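Local coordinates for protein hypothetic aldehyde deformylating oxygenase (Sulfolobus tokodaii, PDB 5V4T) that binds iron(III) in a ferritin-like helical bundle and probably works as an oxidoreductase, consistent with aldehyde deformylating oxygenase activity, at residues Q10-R13 against E14-Y18; A115-G118 against L119-N123. All blocks are in the same frame, centred on the assembly; numbering follows the deposited sequence.

Interaction 1: residues Q10-R13 against E14-Y18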
loop_
_atom_site.group_PDB
_atom_site.type_symbol
_atom_site.label_atom_id
_atom_site.label_comp_id
_atom_site.label_asym_id
_atom_site.label_seq_id
_atom_site.Cartn_x
_atom_site.Cartn_y
_atom_site.Cartn_z
ATOM N N GLN A 10 -11.127 14.187 16.297
ATOM C CA GLN A 10 -11.767 13.885 15.055
ATOM C C GLN A 10 -10.849 13.976 13.838
ATOM O O GLN A 10 -10.895 13.115 12.984
ATOM C CB GLN A 10 -12.971 14.817 14.882
ATOM C CG GLN A 10 -13.727 14.471 13.630
ATOM C CD GLN A 10 -14.938 15.349 13.471
ATOM O OE1 GLN A 10 -15.876 15.247 14.248
ATOM N NE2 GLN A 10 -14.910 16.231 12.492
ATOM N N GLU A 11 -10.046 15.013 13.735
ATOM C CA GLU A 11 -9.129 15.161 12.564
ATOM C C GLU A 11 -8.110 14.007 12.461
ATOM O O GLU A 11 -7.693 13.584 11.372
ATOM C CB GLU A 11 -8.363 16.490 12.660
ATOM C CG GLU A 11 -9.144 17.732 12.245
ATOM C CD GLU A 11 -8.234 18.969 12.043
ATOM O OE1 GLU A 11 -7.225 19.133 12.773
ATOM O OE2 GLU A 11 -8.516 19.787 11.139
ATOM N N ILE A 12 -7.760 13.495 13.629
ATOM C CA ILE A 12 -6.832 12.345 13.723
ATOM C C ILE A 12 -7.542 11.095 13.268
ATOM O O ILE A 12 -7.063 10.349 12.422
ATOM C CB ILE A 12 -6.340 12.194 15.134
ATOM C CG1 ILE A 12 -5.626 13.472 15.593
ATOM C CG2 ILE A 12 -5.434 10.954 15.214
ATOM C CD1 ILE A 12 -4.369 13.799 14.835
ATOM N N ARG A 13 -8.751 10.846 13.763
ATOM C CA ARG A 13 -9.532 9.754 13.213
ATOM C C ARG A 13 -9.770 9.854 11.723
ATOM O O ARG A 13 -9.708 8.828 11.002
ATOM C CB ARG A 13 -10.874 9.579 13.928
ATOM C CG ARG A 13 -10.761 9.063 15.338
ATOM C CD ARG A 13 -12.137 8.846 15.968
ATOM N NE ARG A 13 -12.492 10.080 16.615
ATOM C CZ ARG A 13 -13.550 10.830 16.322
ATOM N NH1 ARG A 13 -14.412 10.470 15.393
ATOM N NH2 ARG A 13 -13.734 11.942 17.007
ATOM N N GLU A 14 -10.062 11.066 11.221
ATOM C CA GLU A 14 -10.296 11.225 9.799
ATOM C C GLU A 14 -9.077 10.873 8.963
ATOM O O GLU A 14 -9.194 10.260 7.899
ATOM C CB GLU A 14 -10.705 12.658 9.449
ATOM C CG GLU A 14 -12.185 12.826 9.814
ATOM C CD GLU A 14 -12.666 14.266 9.727
ATOM O OE1 GLU A 14 -11.850 15.185 9.457
ATOM O OE2 GLU A 14 -13.877 14.447 9.981
ATOM N N GLY A 15 -7.925 11.281 9.469
ATOM C CA GLY A 15 -6.671 11.002 8.781
ATOM C C GLY A 15 -6.317 9.529 8.788
ATOM O O GLY A 15 -5.818 8.971 7.773
ATOM N N ILE A 16 -6.531 8.890 9.914
ATOM C CA ILE A 16 -6.292 7.460 10.014
ATOM C C ILE A 16 -7.206 6.680 9.095
ATOM O O ILE A 16 -6.802 5.732 8.411
ATOM C CB ILE A 16 -6.434 6.968 11.486
ATOM C CG1 ILE A 16 -5.325 7.596 12.349
ATOM C CG2 ILE A 16 -6.550 5.439 11.554
ATOM C CD1 ILE A 16 -5.380 7.255 13.808
ATOM N N LYS A 17 -8.493 7.050 9.075
ATOM C CA LYS A 17 -9.390 6.401 8.176
ATOM C C LYS A 17 -9.020 6.637 6.739
ATOM O O LYS A 17 -9.183 5.751 5.905
ATOM C CB LYS A 17 -10.837 6.886 8.394
ATOM C CG LYS A 17 -11.458 6.314 9.640
ATOM C CD LYS A 17 -12.899 6.823 9.757
ATOM C CE LYS A 17 -13.793 6.156 8.732
ATOM N NZ LYS A 17 -15.206 6.656 8.865
ATOM N N TYR A 18 -8.559 7.837 6.418
ATOM C CA TYR A 18 -8.221 8.145 5.017
ATOM C C TYR A 18 -7.071 7.286 4.508
ATOM O O TYR A 18 -7.164 6.642 3.443
ATOM C CB TYR A 18 -7.854 9.572 4.873
ATOM C CG TYR A 18 -7.392 9.990 3.497
ATOM C CD1 TYR A 18 -8.308 10.112 2.441
ATOM C CD2 TYR A 18 -6.044 10.178 3.214
ATOM C CE1 TYR A 18 -7.882 10.513 1.197
ATOM C CE2 TYR A 18 -5.622 10.593 1.947
ATOM C CZ TYR A 18 -6.581 10.734 0.941
ATOM O OH TYR A 18 -6.197 11.100 -0.346
#

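Interaction 2: residues A115-G118 against L119-N123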
loop_
_atom_site.group_PDB
_atom_site.type_symbol
_atom_site.label_atom_id
_atom_site.label_comp_id
_atom_site.label_asym_id
_atom_site.label_seq_id
_atom_site.Cartn_x
_atom_site.Cartn_y
_atom_site.Cartn_z
ATOM N N ALA A 115 3.079 2.121 0.364
ATOM C CA ALA A 115 2.665 1.449 1.620
ATOM C C ALA A 115 3.644 1.744 2.719
ATOM O O ALA A 115 3.238 1.910 3.875
ATOM C CB ALA A 115 2.482 -0.051 1.454
ATOM N N THR A 116 4.954 1.797 2.412
ATOM C CA THR A 116 5.965 2.099 3.377
ATOM C C THR A 116 5.689 3.437 4.073
ATOM O O THR A 116 5.711 3.540 5.315
ATOM C CB THR A 116 7.393 2.079 2.731
ATOM O OG1 THR A 116 7.604 0.800 2.102
ATOM C CG2 THR A 116 8.435 2.366 3.775
ATOM N N VAL A 117 5.318 4.455 3.276
ATOM C CA VAL A 117 4.961 5.766 3.819
ATOM C C VAL A 117 3.641 5.754 4.619
ATOM O O VAL A 117 3.584 6.252 5.750
ATOM C CB VAL A 117 4.921 6.798 2.701
ATOM C CG1 VAL A 117 4.351 8.116 3.194
ATOM C CG2 VAL A 117 6.326 6.961 2.167
ATOM N N GLY A 118 2.632 5.109 4.061
ATOM C CA GLY A 118 1.336 5.072 4.708
ATOM C C GLY A 118 1.397 4.335 6.029
ATOM O O GLY A 118 0.832 4.758 7.057
ATOM N N LEU A 119 2.120 3.225 6.041
ATOM C CA LEU A 119 2.261 2.416 7.250
ATOM C C LEU A 119 3.091 3.148 8.317
ATOM O O LEU A 119 2.812 3.068 9.518
ATOM C CB LEU A 119 2.889 1.057 6.941
ATOM C CG LEU A 119 1.976 0.137 6.155
ATOM C CD1 LEU A 119 2.696 -1.052 5.568
ATOM C CD2 LEU A 119 0.830 -0.334 7.021
ATOM N N LYS A 120 4.136 3.875 7.892
ATOM C CA LYS A 120 4.894 4.732 8.824
ATOM C C LYS A 120 3.957 5.710 9.504
ATOM O O LYS A 120 3.998 5.877 10.737
ATOM C CB LYS A 120 5.979 5.513 8.054
ATOM C CG LYS A 120 6.505 6.741 8.808
ATOM C CD LYS A 120 7.367 7.608 7.847
ATOM C CE LYS A 120 7.629 9.021 8.372
ATOM N NZ LYS A 120 8.565 8.857 9.539
ATOM N N ILE A 121 3.149 6.400 8.750
ATOM C CA ILE A 121 2.237 7.372 9.330
ATOM C C ILE A 121 1.242 6.689 10.264
ATOM O O ILE A 121 1.043 7.106 11.383
ATOM C CB ILE A 121 1.488 8.151 8.253
ATOM C CG1 ILE A 121 2.478 8.969 7.394
ATOM C CG2 ILE A 121 0.386 8.990 8.855
ATOM C CD1 ILE A 121 1.823 9.447 6.123
ATOM N N LEU A 122 0.662 5.574 9.816
ATOM C CA LEU A 122 -0.276 4.820 10.673
ATOM C C LEU A 122 0.335 4.318 11.944
ATOM O O LEU A 122 -0.322 4.337 13.008
ATOM C CB LEU A 122 -1.027 3.702 9.891
ATOM C CG LEU A 122 -1.933 4.240 8.815
ATOM C CD1 LEU A 122 -2.432 3.106 7.936
ATOM C CD2 LEU A 122 -3.130 4.997 9.406
ATOM N N ASN A 123 1.582 3.810 11.856
ATOM C CA ASN A 123 2.300 3.354 13.057
ATOM C C ASN A 123 2.549 4.463 14.060
ATOM O O ASN A 123 2.190 4.399 15.206
ATOM C CB ASN A 123 3.629 2.750 12.578
ATOM C CG ASN A 123 4.394 2.059 13.652
ATOM O OD1 ASN A 123 3.961 1.850 14.782
ATOM N ND2 ASN A 123 5.608 1.674 13.299
#

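Interaction 1: residues Q10-R13 against E14-Y18
Gln10, Glu11, Ile12 and Arg13 each offer a carbonyl oxygen to the N-H four residues on, from Glu14 N to Gln10 O (2.8 Å) through to Lys17 N to Arg13 O, which makes this regular alpha helix over about two turns. One turn apart on the solvent side, the extended chains of Gln10 and Glu14 slant across each other, with Gln10 NE2 3.2 Å from Glu14 OE2. Their amide and carboxylate planes are turned 41° apart. Gln10 reaches this spot because its CG is anti to the backbone N (chi1 -176°). Glu14 also rests its own CG 3.4 Å from Gln10 O. With Glu14 cut back to alanine, the Gln10 amide is likely to lose its carboxylate neighbour and turn more freely. On the buried side, Ile12 CG2 meets Ile16 CD1 at 4.0 Å; branched apolar residues suit this stripe, which faces Thr125 of helix 98-128. The long basic chains serve other partners: Arg13 NE bonds back to Thr8 O, with Gln10 CA above one face of its guanidinium group, toward the rim, while Lys17 NZ forms a salt bridge with Asp71. Gln10 and Glu14 toward solvent and Ile12 and Ile16 toward the core give these first turns of helix 10-23 an amphipathic character, the apolar stripe packing on helix 98-128.

Interaction 2: residues A115-G118 against L119-N123
Leu119 folds its side chain back over the carbonyl of Ala115: CG lies 3.2 Å from Ala115 O, and CD1 comes to 4.2 Å from Ala115 CB. The torsion responsible places CG anti to the carbonyl carbon of Leu119 (chi1 -70°), beside its backbone N, the very atom that donates a hydrogen bond of 2.8 Å to Ala115 O. Another side of the helix carries a second apolar pair. Val117 and Ile121 lie side by side and point the same way, their ends touching through Val117 CG1 and Ile121 CD1 at 4.1 Å, so that two beta-branched residues one turn apart form an apolar pair along one side of the helix. Gly118 adds only backbone, accepting a bond from Leu122 N, and Leu122 CG settles 3.3 Å from Gly118 O. Lys120, at the edge, touches the turn before it only through CB, and its chain leads away to a salt bridge of NZ with Glu124. Phe23 of helix 10-23 touches Ala115, Leu119 and Leu122; Ile141 and Ile142 of helix 132-155 also pack on Leu119, whereas Val117 faces Met198 and Leu201 of helix 191-211. The packing comes close to the metal centre, for the side chain of Leu119 is about 4 Å from that of Glu145 and the side chain of Ala115 about 5 Å from that of Glu111, both iron ligands. Such a regular helix, apolar on several sides and bearing a ligand one turn before Ala115, is characteristic of the ferritin-like bundle of diiron proteins, where core packing adjoins the iron site.

From the N terminus, interaction 1 comes first, at the start of helix 10-23, and interaction 2 follows in series about a hundred residues later, well within helix 98-128. Each is a local contact along one helix, so neither closes a loop, and the two neither nest nor cross. Their centres lie about 14 Å apart, yet they meet in space where Ile16 packs on Leu122, with Ile16 O 3.9 Å from Leu122 CD2. Through this seam the N-terminal helix joins the helix that carries Glu111. Residues 10-18 lie away from the iron, whereas residues 115-123 extend the core toward it.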